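Local atomic coordinates of SsDNA-binding protein essential for mitochondrial genome maintenance (Saccharomyces cerevisiae, PDB entry 6CQK), a protein that binds single-stranded DNA preferentially and cooperatively, takes part in mitochondrial DNA replication and stimulates the PIF1 helicase. Residues A[7-12]-A[65-70]; A[25-30]-A[48-53]; A[29-34]-A[42-47]; A[71-76]-A[93-98]. All blocks are in the same frame, centred on the assembly; numbering follows the deposited sequence.

Overall arrangement
The four contacts lie in one OB fold. Its five strands follow each other across the sheet in the order 3-20, 26-34, 43-49, 89-99, 67-77, and the first and last also pair. The contacts cover three of these pairings. Contact 1 joins 3-20 to 67-77. Contacts 2 and 3, with centres about 15 Å apart, belong to one hairpin and fall in the chain between the segments of contact 1. Contact 4, the hairpin 67-77 with 89-99, comes last. The centres of contacts 1 and 2 are about 16 Å apart, on opposite sides of the chain's centre. Contacts 1, 3 and 4 also touch the second subunit, so one sheet serves both core and assembly.

Contact 1: residues A[7-12]-A[65-70]; sequences SIVGRI and GALVYV
This antiparallel pairing closes the sheet of the OB fold, joining strand 3-20 to strand 67-77. The two short strand segments run at 144° to each other. I8 and V70 exchange a pair of backbone hydrogen bonds, and so do G10 and V68. The V68 N to G10 O bond is 2.9 Å and lies nearly along the C=O axis.

G10 has no side chain, and across from it V68 CG2 lies 3.5 Å from G10 O. This CG2 is in the crowded position between its own backbone N and carbonyl carbon. CG1 of V68 turns the other way and meets I12 CD1 at 3.9 Å, the two side chains crossing at about a right angle. I8, V68 and V70 share this face, and I97 packs on V68 and V70.

The other face carries V9, R11, L67 and Y69. V9 is a two-pronged bump between two neighbours. Its CG1 reaches L67 CD1 at 3.8 Å, while CG2 meets the edge of the Y69 ring in its plane. The Y69 hydroxyl is hydrogen-bonded to E71. R11 is bent at chi2 and chi3, and its NH2 reaches out of this pairing to a salt bridge with D2 of the second subunit. Its aliphatic part runs beside the backbone of G65, with R11 CG 3.3 Å from G65 O.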
loop_
_atom_site.group_PDB
_atom_site.type_symbol
_atom_site.label_atom_id
_atom_site.label_comp_id
_atom_site.label_asym_id
_atom_site.label_seq_id
_atom_site.Cartn_x
_atom_site.Cartn_y
_atom_site.Cartn_z
ATOM N N SER A 7 5.368 2.687 -1.999
ATOM C CA SER A 7 5.859 1.931 -0.852
ATOM C C SER A 7 7.063 1.179 -1.360
ATOM O O SER A 7 6.991 0.585 -2.415
ATOM C CB SER A 7 4.798 0.961 -0.334
ATOM O OG SER A 7 3.534 1.613 -0.246
ATOM N N ILE A 8 8.163 1.247 -0.616
ATOM C CA ILE A 8 9.398 0.610 -0.982
ATOM C C ILE A 8 9.912 -0.231 0.154
ATOM O O ILE A 8 9.895 0.171 1.302
ATOM C CB ILE A 8 10.419 1.670 -1.254
ATOM C CG1 ILE A 8 10.003 2.495 -2.465
ATOM C CG2 ILE A 8 11.799 1.050 -1.519
ATOM C CD1 ILE A 8 10.535 3.895 -2.390
ATOM N N VAL A 9 10.360 -1.427 -0.160
ATOM C CA VAL A 9 11.248 -2.145 0.716
ATOM C C VAL A 9 12.597 -2.268 0.074
ATOM O O VAL A 9 12.727 -2.773 -1.078
ATOM C CB VAL A 9 10.740 -3.543 1.044
ATOM C CG1 VAL A 9 11.791 -4.317 1.844
ATOM C CG2 VAL A 9 9.519 -3.425 1.906
ATOM N N GLY A 10 13.595 -1.884 0.849
ATOM C CA GLY A 10 14.927 -1.840 0.333
ATOM C C GLY A 10 15.929 -1.421 1.345
ATOM O O GLY A 10 15.620 -1.273 2.528
ATOM N N ARG A 11 17.160 -1.227 0.893
ATOM C CA ARG A 11 18.234 -0.944 1.811
ATOM C C ARG A 11 18.706 0.461 1.633
ATOM O O ARG A 11 18.747 0.976 0.519
ATOM C CB ARG A 11 19.391 -1.926 1.609
ATOM C CG ARG A 11 19.317 -3.120 2.560
ATOM C CD ARG A 11 19.796 -4.383 1.981
ATOM N NE ARG A 11 18.657 -4.879 1.206
ATOM C CZ ARG A 11 18.698 -5.982 0.475
ATOM N NH1 ARG A 11 19.818 -6.732 0.419
ATOM N NH2 ARG A 11 17.620 -6.339 -0.199
ATOM N N ILE A 12 19.086 1.083 2.727
ATOM C CA ILE A 12 19.582 2.441 2.653
ATOM C C ILE A 12 20.952 2.472 2.058
ATOM O O ILE A 12 21.853 1.906 2.637
ATOM C CB ILE A 12 19.504 3.136 4.025
ATOM C CG1 ILE A 12 17.997 3.348 4.289
ATOM C CG2 ILE A 12 20.308 4.421 4.014
ATOM C CD1 ILE A 12 17.653 4.148 5.506
ATOM N N GLY A 65 22.754 0.837 5.103
ATOM C CA GLY A 65 22.525 -0.587 4.860
ATOM C C GLY A 65 21.279 -1.160 5.520
ATOM O O GLY A 65 20.968 -2.349 5.369
ATOM N N ALA A 66 20.572 -0.342 6.287
ATOM C CA ALA A 66 19.330 -0.782 6.909
ATOM C C ALA A 66 18.249 -1.181 5.919
ATOM O O ALA A 66 17.946 -0.444 4.980
ATOM C CB ALA A 66 18.786 0.308 7.772
ATOM N N LEU A 67 17.702 -2.376 6.117
ATOM C CA LEU A 67 16.448 -2.764 5.459
ATOM C C LEU A 67 15.312 -1.960 6.074
ATOM O O LEU A 67 15.079 -2.052 7.283
ATOM C CB LEU A 67 16.161 -4.251 5.621
ATOM C CG LEU A 67 15.008 -4.784 4.798
ATOM C CD1 LEU A 67 15.303 -4.648 3.326
ATOM C CD2 LEU A 67 14.684 -6.231 5.115
ATOM N N VAL A 68 14.641 -1.184 5.225
ATOM C CA VAL A 68 13.532 -0.322 5.628
ATOM C C VAL A 68 12.276 -0.577 4.804
ATOM O O VAL A 68 12.349 -1.109 3.689
ATOM C CB VAL A 68 13.870 1.152 5.474
ATOM C CG1 VAL A 68 14.971 1.473 6.406
ATOM C CG2 VAL A 68 14.271 1.519 4.055
ATOM N N TYR A 69 11.125 -0.188 5.342
ATOM C CA TYR A 69 9.862 -0.128 4.552
ATOM C C TYR A 69 9.433 1.320 4.616
ATOM O O TYR A 69 9.157 1.805 5.699
ATOM C CB TYR A 69 8.803 -1.059 5.121
ATOM C CG TYR A 69 7.409 -0.799 4.647
ATOM C CD1 TYR A 69 6.577 0.075 5.308
ATOM C CD2 TYR A 69 6.899 -1.459 3.565
ATOM C CE1 TYR A 69 5.291 0.296 4.893
ATOM C CE2 TYR A 69 5.620 -1.223 3.122
ATOM C CZ TYR A 69 4.819 -0.349 3.795
ATOM O OH TYR A 69 3.524 -0.163 3.330
ATOM N N VAL A 70 9.482 2.018 3.485
ATOM C CA VAL A 70 9.202 3.441 3.424
ATOM C C VAL A 70 7.948 3.644 2.622
ATOM O O VAL A 70 7.700 2.943 1.627
ATOM C CB VAL A 70 10.302 4.182 2.718
ATOM C CG1 VAL A 70 9.896 5.612 2.401
ATOM C CG2 VAL A 70 11.588 4.111 3.525
#

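Contact 2: residues A[25-30]-A[48-53]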
loop_
_atom_site.group_PDB
_atom_site.type_symbol
_atom_site.label_atom_id
_atom_site.label_comp_id
_atom_site.label_asym_id
_atom_site.label_seq_id
_atom_site.Cartn_x
_atom_site.Cartn_y
_atom_site.Cartn_z
ATOM N N ASN A 25 12.663 25.231 4.170
ATOM C CA ASN A 25 12.659 24.111 5.067
ATOM C C ASN A 25 13.903 23.224 5.012
ATOM O O ASN A 25 14.491 22.999 3.984
ATOM C CB ASN A 25 11.438 23.253 4.775
ATOM C CG ASN A 25 10.193 23.873 5.307
ATOM O OD1 ASN A 25 9.551 24.610 4.581
ATOM N ND2 ASN A 25 9.865 23.641 6.579
ATOM N N ARG A 26 14.263 22.733 6.174
ATOM C CA ARG A 26 15.265 21.735 6.265
ATOM C C ARG A 26 14.664 20.492 5.806
ATOM O O ARG A 26 13.610 20.103 6.321
ATOM C CB ARG A 26 15.722 21.413 7.672
ATOM C CG ARG A 26 16.589 22.474 8.217
ATOM C CD ARG A 26 17.737 22.763 7.239
ATOM N NE ARG A 26 18.931 22.078 7.698
ATOM C CZ ARG A 26 20.102 22.140 7.071
ATOM N NH1 ARG A 26 20.243 22.770 5.895
ATOM N NH2 ARG A 26 21.155 21.526 7.607
ATOM N N TYR A 27 15.402 19.825 4.924
ATOM C CA TYR A 27 15.107 18.457 4.617
ATOM C C TYR A 27 16.301 17.583 4.506
ATOM O O TYR A 27 17.421 18.039 4.172
ATOM C CB TYR A 27 14.365 18.387 3.345
ATOM C CG TYR A 27 15.147 18.728 2.073
ATOM C CD1 TYR A 27 15.772 17.751 1.278
ATOM C CD2 TYR A 27 15.180 20.036 1.608
ATOM C CE1 TYR A 27 16.426 18.081 0.074
ATOM C CE2 TYR A 27 15.798 20.375 0.397
ATOM C CZ TYR A 27 16.418 19.403 -0.362
ATOM O OH TYR A 27 17.074 19.801 -1.496
ATOM N N LEU A 28 16.018 16.309 4.722
ATOM C CA LEU A 28 16.997 15.255 4.642
ATOM C C LEU A 28 16.850 14.489 3.322
ATOM O O LEU A 28 15.750 14.319 2.813
ATOM C CB LEU A 28 16.771 14.364 5.835
ATOM C CG LEU A 28 17.928 13.491 6.236
ATOM C CD1 LEU A 28 19.188 14.322 6.492
ATOM C CD2 LEU A 28 17.548 12.675 7.468
ATOM N N LYS A 29 17.976 14.120 2.720
ATOM C CA LYS A 29 18.021 13.342 1.438
ATOM C C LYS A 29 18.762 12.046 1.683
ATOM O O LYS A 29 19.730 12.028 2.426
ATOM C CB LYS A 29 18.743 14.095 0.280
ATOM C CG LYS A 29 17.818 14.829 -0.729
ATOM C CD LYS A 29 17.456 13.971 -1.967
ATOM C CE LYS A 29 16.256 14.530 -2.710
ATOM N NZ LYS A 29 16.490 15.894 -3.264
ATOM N N TYR A 30 18.244 10.964 1.137
ATOM C CA TYR A 30 18.937 9.699 1.118
ATOM C C TYR A 30 18.331 8.857 0.013
ATOM O O TYR A 30 17.244 9.163 -0.509
ATOM C CB TYR A 30 18.874 8.980 2.472
ATOM C CG TYR A 30 17.514 8.388 2.842
ATOM C CD1 TYR A 30 16.526 9.143 3.466
ATOM C CD2 TYR A 30 17.226 7.065 2.572
ATOM C CE1 TYR A 30 15.305 8.598 3.802
ATOM C CE2 TYR A 30 15.989 6.539 2.916
ATOM C CZ TYR A 30 15.030 7.317 3.525
ATOM O OH TYR A 30 13.767 6.768 3.783
ATOM N N THR A 48 13.008 12.224 0.102
ATOM C CA THR A 48 13.133 13.532 0.674
ATOM C C THR A 48 12.370 13.417 1.948
ATOM O O THR A 48 11.316 12.851 1.969
ATOM C CB THR A 48 12.484 14.582 -0.255
ATOM O OG1 THR A 48 13.144 14.578 -1.538
ATOM C CG2 THR A 48 12.590 15.951 0.323
ATOM N N VAL A 49 12.902 13.978 3.007
ATOM C CA VAL A 49 12.244 13.985 4.300
ATOM C C VAL A 49 12.127 15.377 4.939
ATOM O O VAL A 49 13.143 16.057 5.206
ATOM C CB VAL A 49 12.970 13.132 5.312
ATOM C CG1 VAL A 49 12.031 12.843 6.467
ATOM C CG2 VAL A 49 13.451 11.822 4.677
ATOM N N PHE A 50 10.880 15.825 5.113
ATOM C CA PHE A 50 10.614 17.033 5.855
ATOM C C PHE A 50 10.167 16.701 7.266
ATOM O O PHE A 50 10.550 17.425 8.163
ATOM C CB PHE A 50 9.597 17.890 5.161
ATOM C CG PHE A 50 10.039 18.403 3.845
ATOM C CD1 PHE A 50 10.921 19.427 3.740
ATOM C CD2 PHE A 50 9.559 17.850 2.685
ATOM C CE1 PHE A 50 11.336 19.900 2.495
ATOM C CE2 PHE A 50 9.963 18.318 1.428
ATOM C CZ PHE A 50 10.852 19.357 1.339
ATOM N N ASN A 51 9.354 15.671 7.476
ATOM C CA ASN A 51 8.759 15.415 8.798
ATOM C C ASN A 51 9.856 15.283 9.809
ATOM O O ASN A 51 10.638 14.349 9.793
ATOM C CB ASN A 51 7.870 14.181 8.781
ATOM C CG ASN A 51 7.411 13.714 10.171
ATOM O OD1 ASN A 51 8.186 13.257 11.003
ATOM N ND2 ASN A 51 6.130 13.825 10.416
ATOM N N GLU A 52 9.935 16.296 10.668
ATOM C CA GLU A 52 11.101 16.453 11.521
ATOM C C GLU A 52 11.276 15.278 12.486
ATOM O O GLU A 52 12.419 14.838 12.705
ATOM C CB GLU A 52 11.058 17.782 12.267
ATOM C CG GLU A 52 12.427 18.283 12.669
ATOM C CD GLU A 52 12.277 19.392 13.636
ATOM O OE1 GLU A 52 12.234 20.556 13.218
ATOM O OE2 GLU A 52 12.147 19.059 14.803
ATOM N N PRO A 53 10.164 14.774 13.059
ATOM C CA PRO A 53 10.338 13.594 13.917
ATOM C C PRO A 53 11.026 12.436 13.172
ATOM O O PRO A 53 11.900 11.780 13.746
ATOM C CB PRO A 53 8.901 13.227 14.312
ATOM C CG PRO A 53 8.099 14.471 14.157
ATOM C CD PRO A 53 8.834 15.401 13.226
#
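The contact is the end of the hairpin 26-34 with 43-49 in the OB fold, where the second strand gives way to helix 52-59. One pair of backbone hydrogen bonds joins L28 and V49, each 2.9 Å from N to O. V49 O takes the N-H of L28 on a lone pair. K29 and T48 form the next, non-hydrogen-bonded pair. On the other side F50 packs on Y27. From N51 the chain turns away into the helix, and N51 OD1 caps Q54 N.

Y27 and F50 lie side by side and point the same way. Their ring planes are 57° apart and their centroids 5.6 Å apart, so the pair is oblique. CG of Y27 takes the crowded position between backbone N and carbonyl carbon (chi1 70°). F50 CE1 comes up against Y27 CB at 3.5 Å. T48 CG2 comes from the same side of the ring plane as F50, but near CD1 rather than CD2. The Y27 ring also meets the ring of H19, on strand 3-20.

L28 and V49 point to the face opposite K29 and T48. They touch at their CB atoms, and I55 of the helix packs on both. Y30 crosses V49 obliquely. V49 CG2 lies at the edge of the Y30 ring, near its plane, and the Y30 hydroxyl is hydrogen-bonded to Q94 OE1.

K29 runs alongside T48, pointing the same way. Its chain is bent at chi2 and chi4, and this brings K29 CE to 3.3 Å from T48 OG1.

Contact 3: residues A[29-34]-A[42-47]; sequences KYSIAS and TNWYNI
Strand segments 29-34 and 43-47 run antiparallel at 156°, with their axes 4.6 Å apart at the closest. Three pairs carry two backbone hydrogen bonds each: Y30 with I47, I32 with Y45, and S34 with N43. The bond from I47 N to Y30 O is 2.8 Å and almost straight, with the donor nearly along the C=O axis. Its mate from Y30 N to I47 O is longer, at 3.3 Å. At the other end N43 N comes to S34 O from above the carbonyl plane.

I47 lies beside Y30, pointing the same way. CB of I47 stands over one face of the Y30 ring, offset toward the rim, in a CH-pi contact 3.9 Å from the centroid. From there I47 CG2 reaches Y30 CE1, and I47 CG1 turns to I32 CD1 at 3.7 Å. This is the hairpin of the second and third strands of the OB fold. V68 and V70 of strand 67-77 pack on I32, so this face of the hairpin packs inward.

On the other face the W44 indole lies over A33. CB of A33 sits beneath its six-membered ring, 3.7 Å from the centroid and 10° off the normal. The ring gets there with CG anti to the carbonyl carbon (chi1 -70°). S31 OG lies at the edge of the indole, near its plane. Next along, N46 OD1 meets S31 CB. Y45 lies on the face of I32 and I47, and its hydroxyl is hydrogen-bonded to S4 of the second subunit. W44 O accepts a bond from N76 ND2 of the second subunit.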
loop_
_atom_site.group_PDB
_atom_site.type_symbol
_atom_site.label_atom_id
_atom_site.label_comp_id
_atom_site.label_asym_id
_atom_site.label_seq_id
_atom_site.Cartn_x
_atom_site.Cartn_y
_atom_site.Cartn_z
ATOM N N LYS A 29 17.976 14.120 2.720
ATOM C CA LYS A 29 18.021 13.342 1.438
ATOM C C LYS A 29 18.762 12.046 1.683
ATOM O O LYS A 29 19.730 12.028 2.426
ATOM C CB LYS A 29 18.743 14.095 0.280
ATOM C CG LYS A 29 17.818 14.829 -0.729
ATOM C CD LYS A 29 17.456 13.971 -1.967
ATOM C CE LYS A 29 16.256 14.530 -2.710
ATOM N NZ LYS A 29 16.490 15.894 -3.264
ATOM N N TYR A 30 18.244 10.964 1.137
ATOM C CA TYR A 30 18.937 9.699 1.118
ATOM C C TYR A 30 18.331 8.857 0.013
ATOM O O TYR A 30 17.244 9.163 -0.509
ATOM C CB TYR A 30 18.874 8.980 2.472
ATOM C CG TYR A 30 17.514 8.388 2.842
ATOM C CD1 TYR A 30 16.526 9.143 3.466
ATOM C CD2 TYR A 30 17.226 7.065 2.572
ATOM C CE1 TYR A 30 15.305 8.598 3.802
ATOM C CE2 TYR A 30 15.989 6.539 2.916
ATOM C CZ TYR A 30 15.030 7.317 3.525
ATOM O OH TYR A 30 13.767 6.768 3.783
ATOM N N SER A 31 19.056 7.824 -0.371
ATOM C CA SER A 31 18.604 6.925 -1.417
ATOM C C SER A 31 18.452 5.482 -0.875
ATOM O O SER A 31 19.153 5.108 0.066
ATOM C CB SER A 31 19.555 6.964 -2.599
ATOM O OG SER A 31 20.875 6.746 -2.139
ATOM N N ILE A 32 17.445 4.767 -1.414
ATOM C CA ILE A 32 17.161 3.399 -1.088
ATOM C C ILE A 32 17.505 2.593 -2.340
ATOM O O ILE A 32 17.000 2.892 -3.415
ATOM C CB ILE A 32 15.637 3.208 -0.755
ATOM C CG1 ILE A 32 15.268 4.010 0.480
ATOM C CG2 ILE A 32 15.285 1.734 -0.491
ATOM C CD1 ILE A 32 13.802 3.995 0.801
ATOM N N ALA A 33 18.315 1.568 -2.173
ATOM C CA ALA A 33 18.514 0.608 -3.211
ATOM C C ALA A 33 17.538 -0.514 -2.987
ATOM O O ALA A 33 17.571 -1.134 -1.925
ATOM C CB ALA A 33 19.929 0.077 -3.167
ATOM N N SER A 34 16.674 -0.786 -3.966
ATOM C CA SER A 34 15.664 -1.828 -3.853
ATOM C C SER A 34 15.894 -2.699 -5.031
ATOM O O SER A 34 15.830 -2.262 -6.175
ATOM C CB SER A 34 14.254 -1.263 -3.907
ATOM O OG SER A 34 13.268 -2.222 -4.183
ATOM N N THR A 42 18.639 -2.916 -9.904
ATOM C CA THR A 42 18.520 -2.378 -8.607
ATOM C C THR A 42 18.021 -0.999 -8.846
ATOM O O THR A 42 18.593 -0.217 -9.555
ATOM C CB THR A 42 19.792 -2.456 -7.742
ATOM O OG1 THR A 42 19.790 -1.363 -6.847
ATOM C CG2 THR A 42 21.058 -2.357 -8.562
ATOM N N ASN A 43 16.840 -0.765 -8.287
ATOM C CA ASN A 43 16.157 0.483 -8.399
ATOM C C ASN A 43 16.649 1.394 -7.283
ATOM O O ASN A 43 16.474 1.069 -6.109
ATOM C CB ASN A 43 14.658 0.241 -8.305
ATOM C CG ASN A 43 14.179 -0.716 -9.362
ATOM O OD1 ASN A 43 14.227 -0.388 -10.542
ATOM N ND2 ASN A 43 13.715 -1.874 -8.969
ATOM N N TRP A 44 17.196 2.549 -7.669
ATOM C CA TRP A 44 17.606 3.564 -6.707
ATOM C C TRP A 44 16.524 4.635 -6.616
ATOM O O TRP A 44 16.048 5.117 -7.657
ATOM C CB TRP A 44 18.904 4.192 -7.177
ATOM C CG TRP A 44 20.005 3.224 -7.052
ATOM C CD1 TRP A 44 20.416 2.282 -7.959
ATOM C CD2 TRP A 44 20.821 3.058 -5.899
ATOM N NE1 TRP A 44 21.463 1.551 -7.429
ATOM C CE2 TRP A 44 21.745 2.022 -6.174
ATOM C CE3 TRP A 44 20.877 3.713 -4.653
ATOM C CZ2 TRP A 44 22.663 1.611 -5.248
ATOM C CZ3 TRP A 44 21.848 3.328 -3.740
ATOM C CH2 TRP A 44 22.720 2.297 -4.032
ATOM N N TYR A 45 16.087 4.959 -5.414
ATOM C CA TYR A 45 14.977 5.917 -5.239
ATOM C C TYR A 45 15.447 6.930 -4.254
ATOM O O TYR A 45 15.989 6.538 -3.203
ATOM C CB TYR A 45 13.733 5.228 -4.681
ATOM C CG TYR A 45 13.075 4.262 -5.629
ATOM C CD1 TYR A 45 12.432 4.723 -6.763
ATOM C CD2 TYR A 45 13.072 2.868 -5.388
ATOM C CE1 TYR A 45 11.816 3.812 -7.667
ATOM C CE2 TYR A 45 12.486 1.966 -6.289
ATOM C CZ TYR A 45 11.864 2.439 -7.432
ATOM O OH TYR A 45 11.211 1.634 -8.322
ATOM N N ASN A 46 15.334 8.206 -4.616
ATOM C CA ASN A 46 15.778 9.270 -3.747
ATOM C C ASN A 46 14.616 9.811 -2.969
ATOM O O ASN A 46 13.569 10.166 -3.550
ATOM C CB ASN A 46 16.369 10.372 -4.558
ATOM C CG ASN A 46 17.525 9.877 -5.399
ATOM O OD1 ASN A 46 18.535 9.366 -4.865
ATOM N ND2 ASN A 46 17.407 10.012 -6.714
ATOM N N ILE A 47 14.789 9.759 -1.661
ATOM C CA ILE A 47 13.765 10.070 -0.705
ATOM C C ILE A 47 14.067 11.435 -0.114
ATOM O O ILE A 47 15.233 11.751 0.137
ATOM C CB ILE A 47 13.813 9.085 0.482
ATOM C CG1 ILE A 47 13.736 7.652 -0.008
ATOM C CG2 ILE A 47 12.704 9.384 1.480
ATOM C CD1 ILE A 47 12.586 7.369 -0.959
#

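Contact 4: residues A[71-76]-A[93-98]; sequences EADAAN and VQKDIN
K95 starts close to the partner strand, with its CB 3.7 Å from E71 O. CG is anti to the carbonyl carbon and the chain bends at chi2 (-36°). It then crosses D73 at about a right angle. CG is 3.2 Å from D73 OD2, CD passes beside the same oxygen, and CE comes closest to it. NZ ends 4.4 Å from D73 OD2, too far for a salt bridge, though the opposite charges probably still attract.

The backbone around this side chain is irregular. E71 O accepts K95 N at 2.8 Å and also a weak bond from D96 N. E71 N in turn gives its hydrogen to D96 O, from above the carbonyl plane. Two residues on from E71, D73 and V93 exchange a pair of bonds.

E71 and D96 point the same way, their carboxylate planes 78° apart. OE1 of E71 touches D96 CB at 3.6 Å. The nearby like charges would probably raise the proton affinity of one or both. E71 OE2 is held by Y69. Q94 points to the other face, where its NE2 is hydrogen-bonded to Q54 OE1.

With K95 and D96 both opposite E71, this is a classic beta bulge in the last hairpin of the OB fold.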
loop_
_atom_site.group_PDB
_atom_site.type_symbol
_atom_site.label_atom_id
_atom_site.label_comp_id
_atom_site.label_asym_id
_atom_site.label_seq_id
_atom_site.Cartn_x
_atom_site.Cartn_y
_atom_site.Cartn_z
ATOM N N GLU A 71 7.111 4.570 3.077
ATOM C CA GLU A 71 5.976 5.037 2.283
ATOM C C GLU A 71 6.216 6.502 1.998
ATOM O O GLU A 71 6.618 7.220 2.865
ATOM C CB GLU A 71 4.688 4.930 3.045
ATOM C CG GLU A 71 4.274 3.532 3.317
ATOM C CD GLU A 71 3.086 3.444 4.222
ATOM O OE1 GLU A 71 2.952 4.190 5.240
ATOM O OE2 GLU A 71 2.285 2.572 3.846
ATOM N N ALA A 72 5.995 6.919 0.769
ATOM C CA ALA A 72 6.344 8.257 0.372
ATOM C C ALA A 72 5.328 8.802 -0.637
ATOM O O ALA A 72 4.879 8.080 -1.530
ATOM C CB ALA A 72 7.783 8.262 -0.248
ATOM N N ASP A 73 5.036 10.091 -0.530
ATOM C CA ASP A 73 4.234 10.751 -1.554
ATOM C C ASP A 73 5.052 10.986 -2.782
ATOM O O ASP A 73 6.188 11.460 -2.676
ATOM C CB ASP A 73 3.602 12.051 -1.017
ATOM C CG ASP A 73 2.388 11.749 -0.166
ATOM O OD1 ASP A 73 1.599 10.846 -0.552
ATOM O OD2 ASP A 73 2.248 12.298 0.934
ATOM N N ALA A 74 4.494 10.638 -3.918
ATOM C CA ALA A 74 5.173 10.775 -5.190
ATOM C C ALA A 74 4.651 11.910 -6.050
ATOM O O ALA A 74 3.439 12.070 -6.171
ATOM C CB ALA A 74 5.056 9.473 -5.985
ATOM N N ALA A 75 5.566 12.653 -6.668
ATOM C CA ALA A 75 5.239 13.655 -7.692
ATOM C C ALA A 75 6.271 13.667 -8.789
ATOM O O ALA A 75 7.345 13.144 -8.607
ATOM C CB ALA A 75 5.211 15.016 -7.072
ATOM N N ASN A 76 5.921 14.261 -9.916
ATOM C CA ASN A 76 6.819 14.439 -11.028
ATOM C C ASN A 76 7.084 15.897 -11.145
ATOM O O ASN A 76 6.150 16.638 -11.204
ATOM C CB ASN A 76 6.195 13.846 -12.310
ATOM C CG ASN A 76 6.561 12.355 -12.525
ATOM O OD1 ASN A 76 7.612 11.833 -12.074
ATOM N ND2 ASN A 76 5.689 11.660 -13.238
ATOM N N VAL A 93 8.507 12.038 -1.230
ATOM C CA VAL A 93 8.595 12.701 0.050
ATOM C C VAL A 93 8.095 11.773 1.079
ATOM O O VAL A 93 6.968 11.268 0.964
ATOM C CB VAL A 93 7.789 13.985 0.050
ATOM C CG1 VAL A 93 7.758 14.558 1.445
ATOM C CG2 VAL A 93 8.437 14.964 -0.915
ATOM N N GLN A 94 8.951 11.469 2.045
ATOM C CA GLN A 94 8.691 10.395 3.008
ATOM C C GLN A 94 7.492 10.694 3.905
ATOM O O GLN A 94 7.368 11.780 4.370
ATOM C CB GLN A 94 9.937 10.163 3.853
ATOM C CG GLN A 94 9.780 9.072 4.881
ATOM C CD GLN A 94 11.068 8.717 5.592
ATOM O OE1 GLN A 94 12.119 8.572 4.970
ATOM N NE2 GLN A 94 10.994 8.584 6.897
ATOM N N LYS A 95 6.591 9.729 4.086
ATOM C CA LYS A 95 5.445 9.828 5.000
ATOM C C LYS A 95 5.556 8.913 6.203
ATOM O O LYS A 95 5.014 9.167 7.251
ATOM C CB LYS A 95 4.163 9.585 4.202
ATOM C CG LYS A 95 3.777 10.731 3.273
ATOM C CD LYS A 95 4.129 12.085 3.954
ATOM C CE LYS A 95 4.095 13.340 3.088
ATOM N NZ LYS A 95 4.998 14.438 3.542
ATOM N N ASP A 96 6.352 7.879 6.100
ATOM C CA ASP A 96 6.470 6.945 7.171
ATOM C C ASP A 96 7.650 6.074 6.973
ATOM O O ASP A 96 8.037 5.897 5.839
ATOM C CB ASP A 96 5.223 6.108 7.194
ATOM C CG ASP A 96 4.595 6.184 8.451
ATOM O OD1 ASP A 96 5.178 5.676 9.440
ATOM O OD2 ASP A 96 3.599 6.920 8.443
ATOM N N ILE A 97 8.247 5.579 8.046
ATOM C CA ILE A 97 9.301 4.629 7.905
ATOM C C ILE A 97 9.205 3.564 8.945
ATOM O O ILE A 97 8.886 3.848 10.076
ATOM C CB ILE A 97 10.706 5.274 7.854
ATOM C CG1 ILE A 97 11.785 4.174 7.773
ATOM C CG2 ILE A 97 10.971 6.185 9.008
ATOM C CD1 ILE A 97 13.079 4.665 7.185
ATOM N N ASN A 98 9.460 2.322 8.530
ATOM C CA ASN A 98 9.609 1.148 9.390
ATOM C C ASN A 98 11.056 0.633 9.275
ATOM O O ASN A 98 11.557 0.395 8.183
ATOM C CB ASN A 98 8.627 0.110 8.891
ATOM C CG ASN A 98 7.998 -0.635 9.995
ATOM O OD1 ASN A 98 8.642 -1.493 10.561
ATOM N ND2 ASN A 98 6.723 -0.363 10.297
#